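Local coordinates for protein UTP--glucose-1-phosphate uridylyltransferase YngB (Bacillus subtilis, PDB 7O2N) that catalyses the formation of UDP-glucose from glucose-1-phosphate and UTP, a step towards the glycolipids and glucosylated wall teichoic acid of the cell envelope, at residues A[152-157]-A[242-247]; A[171-176]-A[197-202]. All blocks are in the same frame, centred on the assembly; numbering follows the deposited sequence.

In the fold
Both contacts lie on the same side of the chain's centre within the nucleotidyltransferase region, of the GT-A clan, and both reach its large mixed sheet, where strands 156-161 and 201-204 are neighbours. Their centres are about 13 Å apart. Each is partly buried: interaction 1 pairs two parallel strands between flanking helices and adds a surface-side group of tyrosine, threonine and histidine, whereas interaction 2 depends on a single backbone bridge and on isoleucines, with Pro198 at its exposed border. Interaction 1 is therefore richer in main-chain bonds, interaction 2 in aliphatic packing. The two meet directly, Ile173 CD1 lying 3.5 Å from Ala245 CB, so the contacts share an apolar border.

Interaction 1: residues A[152-157]-A[242-247]; sequences YGTEVV and PIHARL
CG stands anti to the carbonyl carbon in both Tyr152 (chi1 -59°) and His244 (chi1 -69°), setting the two rings against each other over the sheet face carrying Val156 and His244, Tyr152 reaching in from the end of helix 141-152. The ring centroids are 4.2 Å apart with planes at 57°, obliquely paired: CD2 of His244 lies over a tyrosine face, and the tyrosine meets the imidazole at its edge. Thr154 sets OG1 alone over one face of the imidazole, toward its rim, 3.7 Å from His244 ND1. An alanine in place of His244 removes the ring that meets both Tyr152 and Thr154, and would probably leave the tyrosine less firmly placed.

From His244 onward the backbones pair in parallel, Val156 opposite His244 and Val157 opposite Ala245, a strand pair within the mixed sheet of a GT-A-clan nucleotidyltransferase, with a helix on each face. Val157 is held at both its polar atoms: its N donates to His244 O at 3.1 Å, and its O accepts from Arg246 N at 2.9 Å, nearly along the carbonyl axis. The bond from His244 N to Glu155 O is weak.

Val156, beside His244, packs on Leu145 and Tyr149 of helix 141-152; on the opposite face Val157 meets Leu234 of helix 230-240, and Ala245 touches Val185 of strand 182-190, the antiparallel neighbour of 244-247 in the sheet.

Interaction 2: residues A[171-176]-A[197-202]; sequences GIINTS and APSEIA
Two groups of strand 171-175 grip the carbonyl oxygen of Ile201: one hydrogen bond from Ile173 N at 3.1 Å, with the donor almost on the carbonyl axis, and one CA-H...O contact from Ile172 CA at 3.3 Å. A second such contact runs the other way, from Ala202 CA to Gly171 O, and together they frame a single backbone bridge between Ile172 and Ala202.

The residues before the bridge are shaped by an ST turn, in which Ser199 OG accepts from Ile201 N at 2.7 Å. The hydroxyl oxygen, occupied in this way, also lies against the CG2 methyl of Ile173.

In the fold, strand 171-175 forms antiparallel pairs with strand 182-190, and the chain turns a corner at Ser176 on the way; strand 201-204 runs antiparallel to strand 156-161. Strand 182-190 already belongs to the large mixed sheet of this GT-A nucleotidyltransferase through strand 244-247, so the single bridge adds a second link, from strand 171-175 to 201-204, within that sheet, while Ile201 also rests on Val159 and Ser161.

The isoleucines divide the packing between them. Ile172 has CG1 beside its backbone N (chi1 -55°), and with chi2 at -57° CD1 comes within 3.7 Å of Ala202 CB, while its CG2 branch turns to Pro198, 3.9 Å from CD. Ile173 lies alongside Ile201, pointing the same way; its CG2 meets Ile201 CB at 3.6 Å, and its CD1 meets the Ile201 CG2 methyl at the same distance. Farther along, Asn174 has CG anti to its backbone N (chi1 178°), and its side chain crosses the proline at about a right angle, with ND2 3.9 Å from Pro198 CB. The proline's CG also sits near Ile173 O, and its ring touches Val189 of strand 182-190.

Interaction 1: residues A[152-157]-A[242-247]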
ATOM      1  N   TYR A 152     -18.467  12.226 -33.095  1.00 68.87           N
ATOM      2  CA  TYR A 152     -17.465  12.484 -34.127  1.00 75.60           C
ATOM      3  C   TYR A 152     -16.837  11.201 -34.676  1.00 82.88           C
ATOM      4  O   TYR A 152     -16.345  11.200 -35.803  1.00 84.94           O
ATOM      5  CB  TYR A 152     -16.376  13.445 -33.647  1.00 78.58           C
ATOM      6  CG  TYR A 152     -16.903  14.786 -33.226  1.00 88.77           C
ATOM      7  CD1 TYR A 152     -17.442  14.972 -31.963  1.00 90.14           C
ATOM      8  CD2 TYR A 152     -16.876  15.864 -34.095  1.00 93.40           C
ATOM      9  CE1 TYR A 152     -17.946  16.200 -31.567  1.00 92.02           C
ATOM     10  CE2 TYR A 152     -17.362  17.104 -33.712  1.00 95.02           C
ATOM     11  CZ  TYR A 152     -17.898  17.265 -32.445  1.00 93.57           C
ATOM     12  OH  TYR A 152     -18.385  18.467 -32.045  1.00 97.26           O
ATOM     13  N   GLY A 153     -16.810  10.131 -33.873  1.00 81.33           N
ATOM     14  CA  GLY A 153     -16.338   8.845 -34.355  1.00 83.12           C
ATOM     15  C   GLY A 153     -14.856   8.818 -34.739  1.00 86.22           C
ATOM     16  O   GLY A 153     -14.396   7.837 -35.315  1.00110.91           O
ATOM     17  N   THR A 154     -14.101   9.875 -34.428  1.00 78.93           N
ATOM     18  CA  THR A 154     -12.657   9.838 -34.598  1.00 75.94           C
ATOM     19  C   THR A 154     -11.998   9.447 -33.281  1.00 75.99           C
ATOM     20  O   THR A 154     -12.672   9.296 -32.260  1.00 67.05           O
ATOM     21  CB  THR A 154     -12.074  11.214 -34.941  1.00 76.92           C
ATOM     22  OG1 THR A 154     -12.867  12.237 -34.337  1.00 82.00           O
ATOM     23  CG2 THR A 154     -11.944  11.452 -36.424  1.00 79.05           C
ATOM     24  N   GLU A 155     -10.664   9.317 -33.333  1.00 77.03           N
ATOM     25  CA  GLU A 155      -9.822   9.091 -32.167  1.00 74.78           C
ATOM     26  C   GLU A 155      -9.985  10.283 -31.227  1.00 69.51           C
ATOM     27  O   GLU A 155      -9.559  11.382 -31.561  1.00 74.74           O
ATOM     28  CB  GLU A 155      -8.359   8.918 -32.590  1.00 76.46           C
ATOM     29  CG  GLU A 155      -8.010   7.549 -33.167  1.00 94.91           C
ATOM     30  CD  GLU A 155      -8.487   7.191 -34.574  1.00112.99           C
ATOM     31  OE1 GLU A 155      -9.033   8.082 -35.274  1.00109.82           O
ATOM     32  OE2 GLU A 155      -8.321   6.005 -34.973  1.00116.58           O
ATOM     33  N   VAL A 156     -10.634  10.058 -30.077  1.00 60.75           N
ATOM     34  CA  VAL A 156     -10.838  11.068 -29.048  1.00 64.43           C
ATOM     35  C   VAL A 156      -9.811  10.903 -27.919  1.00 67.85           C
ATOM     36  O   VAL A 156      -9.453   9.793 -27.539  1.00 70.62           O
ATOM     37  CB  VAL A 156     -12.303  11.134 -28.548  1.00 64.37           C
ATOM     38  CG1 VAL A 156     -13.253  10.183 -29.265  1.00 66.95           C
ATOM     39  CG2 VAL A 156     -12.467  11.069 -27.036  1.00 54.91           C
ATOM     40  N   VAL A 157      -9.320  12.037 -27.404  1.00 64.11           N
ATOM     41  CA  VAL A 157      -8.353  12.104 -26.314  1.00 58.61           C
ATOM     42  C   VAL A 157      -9.019  12.804 -25.125  1.00 59.46           C
ATOM     43  O   VAL A 157      -9.849  13.688 -25.303  1.00 64.24           O
ATOM     44  CB  VAL A 157      -7.074  12.843 -26.766  1.00 50.31           C
ATOM     45  CG1 VAL A 157      -6.572  13.792 -25.710  1.00 54.18           C
ATOM     46  CG2 VAL A 157      -5.952  11.918 -27.197  1.00 49.22           C
ATOM     47  N   PRO A 242      -7.861  15.644 -38.678  1.00 97.06           N
ATOM     48  CA  PRO A 242      -7.731  16.012 -37.270  1.00 91.20           C
ATOM     49  C   PRO A 242      -8.674  15.342 -36.260  1.00 89.31           C
ATOM     50  O   PRO A 242      -9.857  15.115 -36.516  1.00 89.22           O
ATOM     51  CB  PRO A 242      -7.849  17.540 -37.384  1.00 87.48           C
ATOM     52  CG  PRO A 242      -8.837  17.788 -38.495  1.00 81.50           C
ATOM     53  CD  PRO A 242      -8.744  16.575 -39.392  1.00 96.59           C
ATOM     54  N   ILE A 243      -8.093  15.072 -35.081  1.00 89.39           N
ATOM     55  CA  ILE A 243      -8.623  14.366 -33.926  1.00 81.82           C
ATOM     56  C   ILE A 243      -9.460  15.311 -33.071  1.00 71.15           C
ATOM     57  O   ILE A 243      -9.496  16.510 -33.303  1.00 71.87           O
ATOM     58  CB  ILE A 243      -7.404  13.891 -33.114  1.00 90.83           C
ATOM     59  CG1 ILE A 243      -6.616  12.795 -33.834  1.00 96.30           C
ATOM     60  CG2 ILE A 243      -7.751  13.513 -31.683  1.00 90.72           C
ATOM     61  CD1 ILE A 243      -5.457  12.247 -33.019  1.00104.15           C
ATOM     62  N   HIS A 244     -10.123  14.749 -32.062  1.00 69.22           N
ATOM     63  CA  HIS A 244     -10.930  15.498 -31.115  1.00 72.78           C
ATOM     64  C   HIS A 244     -10.444  15.239 -29.689  1.00 76.49           C
ATOM     65  O   HIS A 244      -9.710  14.283 -29.451  1.00 77.88           O
ATOM     66  CB  HIS A 244     -12.414  15.163 -31.298  1.00 67.56           C
ATOM     67  CG  HIS A 244     -12.974  15.678 -32.580  1.00 78.07           C
ATOM     68  ND1 HIS A 244     -12.215  15.790 -33.733  1.00 78.46           N
ATOM     69  CD2 HIS A 244     -14.213  16.097 -32.904  1.00 80.10           C
ATOM     70  CE1 HIS A 244     -12.965  16.248 -34.711  1.00 85.50           C
ATOM     71  NE2 HIS A 244     -14.195  16.443 -34.227  1.00 86.05           N
ATOM     72  N   ALA A 245     -10.840  16.121 -28.755  1.00 71.24           N
ATOM     73  CA  ALA A 245     -10.477  16.021 -27.351  1.00 60.75           C
ATOM     74  C   ALA A 245     -11.636  16.491 -26.478  1.00 62.40           C
ATOM     75  O   ALA A 245     -12.280  17.498 -26.765  1.00 72.68           O
ATOM     76  CB  ALA A 245      -9.228  16.819 -27.082  1.00 56.70           C
ATOM     77  N   ARG A 246     -11.900  15.747 -25.405  1.00 62.08           N
ATOM     78  CA  ARG A 246     -12.871  16.167 -24.414  1.00 64.20           C
ATOM     79  C   ARG A 246     -12.138  16.844 -23.255  1.00 71.29           C
ATOM     80  O   ARG A 246     -11.144  16.322 -22.758  1.00 72.13           O
ATOM     81  CB  ARG A 246     -13.646  14.949 -23.905  1.00 58.71           C
ATOM     82  CG  ARG A 246     -14.537  15.244 -22.707  1.00 57.30           C
ATOM     83  CD  ARG A 246     -15.835  15.758 -23.279  1.00 64.58           C
ATOM     84  NE  ARG A 246     -16.959  15.590 -22.378  1.00 67.70           N
ATOM     85  CZ  ARG A 246     -17.212  16.394 -21.363  1.00 68.88           C
ATOM     86  NH1 ARG A 246     -16.399  17.411 -21.134  1.00 79.63           N
ATOM     87  NH2 ARG A 246     -18.267  16.189 -20.589  1.00 74.19           N
ATOM     88  N   LEU A 247     -12.626  18.020 -22.835  1.00 70.99           N
ATOM     89  CA  LEU A 247     -12.245  18.558 -21.541  1.00 61.66           C
ATOM     90  C   LEU A 247     -13.036  17.779 -20.497  1.00 67.58           C
ATOM     91  O   LEU A 247     -14.235  17.563 -20.650  1.00 65.49           O
ATOM     92  CB  LEU A 247     -12.557  20.053 -21.483  1.00 68.57           C
ATOM     93  CG  LEU A 247     -11.905  20.826 -20.331  1.00 75.94           C
ATOM     94  CD1 LEU A 247     -10.491  21.316 -20.664  1.00 69.40           C
ATOM     95  CD2 LEU A 247     -12.800  21.981 -19.913  1.00 76.96           C
TER

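Interaction 2: residues A[171-176]-A[197-202]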
ATOM      1  N   GLY A 171       1.557  15.008 -22.579  1.00 77.36           N
ATOM      2  CA  GLY A 171       1.310  15.255 -23.990  1.00 68.89           C
ATOM      3  C   GLY A 171       0.327  16.412 -24.170  1.00 71.34           C
ATOM      4  O   GLY A 171      -0.706  16.483 -23.482  1.00 58.26           O
ATOM      5  N   ILE A 172       0.671  17.301 -25.118  1.00 70.97           N
ATOM      6  CA  ILE A 172      -0.002  18.578 -25.280  1.00 71.17           C
ATOM      7  C   ILE A 172      -0.662  18.648 -26.651  1.00 72.12           C
ATOM      8  O   ILE A 172       0.007  18.452 -27.673  1.00 77.05           O
ATOM      9  CB  ILE A 172       0.996  19.729 -25.066  1.00 74.62           C
ATOM     10  CG1 ILE A 172       1.712  19.615 -23.716  1.00 78.86           C
ATOM     11  CG2 ILE A 172       0.321  21.082 -25.262  1.00 63.80           C
ATOM     12  CD1 ILE A 172       0.797  19.580 -22.504  1.00 72.72           C
ATOM     13  N   ILE A 173      -1.986  18.889 -26.606  1.00 75.05           N
ATOM     14  CA  ILE A 173      -2.915  19.164 -27.693  1.00 75.91           C
ATOM     15  C   ILE A 173      -2.407  20.359 -28.500  1.00 82.64           C
ATOM     16  O   ILE A 173      -1.528  21.097 -28.045  1.00 97.84           O
ATOM     17  CB  ILE A 173      -4.243  19.567 -27.027  1.00 70.36           C
ATOM     18  CG1 ILE A 173      -5.481  18.930 -27.645  1.00 69.68           C
ATOM     19  CG2 ILE A 173      -4.350  21.082 -26.980  1.00 68.72           C
ATOM     20  CD1 ILE A 173      -6.758  19.364 -26.942  1.00 76.24           C
ATOM     21  N   ASN A 174      -3.010  20.573 -29.678  1.00 84.18           N
ATOM     22  CA  ASN A 174      -2.756  21.767 -30.472  1.00 78.04           C
ATOM     23  C   ASN A 174      -4.032  22.136 -31.215  1.00 73.37           C
ATOM     24  O   ASN A 174      -4.178  21.773 -32.375  1.00 74.51           O
ATOM     25  CB  ASN A 174      -1.564  21.568 -31.412  1.00 78.83           C
ATOM     26  CG  ASN A 174      -1.267  22.752 -32.298  1.00 77.72           C
ATOM     27  OD1 ASN A 174      -2.078  23.675 -32.417  1.00 79.00           O
ATOM     28  ND2 ASN A 174      -0.097  22.717 -32.920  1.00 74.53           N
ATOM     29  N   THR A 175      -4.932  22.865 -30.542  1.00 73.55           N
ATOM     30  CA  THR A 175      -6.256  23.131 -31.085  1.00 81.25           C
ATOM     31  C   THR A 175      -6.227  24.223 -32.154  1.00 90.10           C
ATOM     32  O   THR A 175      -5.284  25.009 -32.276  1.00 85.96           O
ATOM     33  CB  THR A 175      -7.251  23.634 -30.037  1.00 76.88           C
ATOM     34  OG1 THR A 175      -6.833  23.182 -28.755  1.00 75.34           O
ATOM     35  CG2 THR A 175      -8.660  23.177 -30.312  1.00 72.61           C
ATOM     36  N   SER A 176      -7.302  24.226 -32.946  1.00 88.15           N
ATOM     37  CA  SER A 176      -7.684  25.364 -33.755  1.00 86.50           C
ATOM     38  C   SER A 176      -8.784  26.124 -33.017  1.00 86.75           C
ATOM     39  O   SER A 176      -8.927  27.331 -33.186  1.00 90.28           O
ATOM     40  CB  SER A 176      -8.143  24.913 -35.115  1.00 78.36           C
ATOM     41  N   ALA A 197       5.810  24.165 -26.396  1.00 89.95           N
ATOM     42  CA  ALA A 197       4.456  23.681 -26.199  1.00 88.61           C
ATOM     43  C   ALA A 197       3.455  24.646 -26.823  1.00 84.93           C
ATOM     44  O   ALA A 197       3.503  25.846 -26.564  1.00 95.61           O
ATOM     45  CB  ALA A 197       4.195  23.504 -24.725  1.00 91.28           C
ATOM     46  N   PRO A 198       2.525  24.141 -27.662  1.00 80.26           N
ATOM     47  CA  PRO A 198       1.530  24.975 -28.337  1.00 84.95           C
ATOM     48  C   PRO A 198       0.166  25.041 -27.650  1.00 81.18           C
ATOM     49  O   PRO A 198      -0.851  25.332 -28.278  1.00 84.38           O
ATOM     50  CB  PRO A 198       1.366  24.192 -29.644  1.00 95.56           C
ATOM     51  CG  PRO A 198       1.410  22.752 -29.189  1.00 94.01           C
ATOM     52  CD  PRO A 198       2.426  22.730 -28.061  1.00 88.05           C
ATOM     53  N   SER A 199       0.148  24.737 -26.354  1.00 77.33           N
ATOM     54  CA  SER A 199      -1.016  24.973 -25.517  1.00 81.11           C
ATOM     55  C   SER A 199      -0.683  24.629 -24.063  1.00 84.53           C
ATOM     56  O   SER A 199       0.435  24.208 -23.753  1.00 78.08           O
ATOM     57  CB  SER A 199      -2.228  24.239 -26.051  1.00 79.29           C
ATOM     58  OG  SER A 199      -2.940  23.550 -25.031  1.00 78.47           O
ATOM     59  N   GLU A 200      -1.663  24.828 -23.175  1.00 81.62           N
ATOM     60  CA  GLU A 200      -1.514  24.393 -21.797  1.00 80.45           C
ATOM     61  C   GLU A 200      -2.535  23.285 -21.491  1.00 86.95           C
ATOM     62  O   GLU A 200      -2.930  23.107 -20.338  1.00 94.84           O
ATOM     63  CB  GLU A 200      -1.506  25.620 -20.877  1.00 75.47           C
ATOM     64  N   ILE A 201      -2.929  22.519 -22.529  1.00 78.36           N
ATOM     65  CA  ILE A 201      -3.888  21.424 -22.436  1.00 77.13           C
ATOM     66  C   ILE A 201      -3.185  20.071 -22.601  1.00 80.25           C
ATOM     67  O   ILE A 201      -2.678  19.749 -23.681  1.00 77.79           O
ATOM     68  CB  ILE A 201      -5.004  21.588 -23.487  1.00 68.55           C
ATOM     69  CG1 ILE A 201      -5.795  22.888 -23.316  1.00 69.90           C
ATOM     70  CG2 ILE A 201      -5.898  20.359 -23.538  1.00 64.88           C
ATOM     71  CD1 ILE A 201      -7.032  22.767 -22.462  1.00 70.35           C
ATOM     72  N   ALA A 202      -3.242  19.252 -21.538  1.00 75.18           N
ATOM     73  CA  ALA A 202      -2.525  17.984 -21.459  1.00 75.47           C
ATOM     74  C   ALA A 202      -3.484  16.786 -21.464  1.00 70.22           C
ATOM     75  O   ALA A 202      -4.614  16.866 -20.948  1.00 65.46           O
ATOM     76  CB  ALA A 202      -1.646  17.983 -20.232  1.00 72.89           C
TER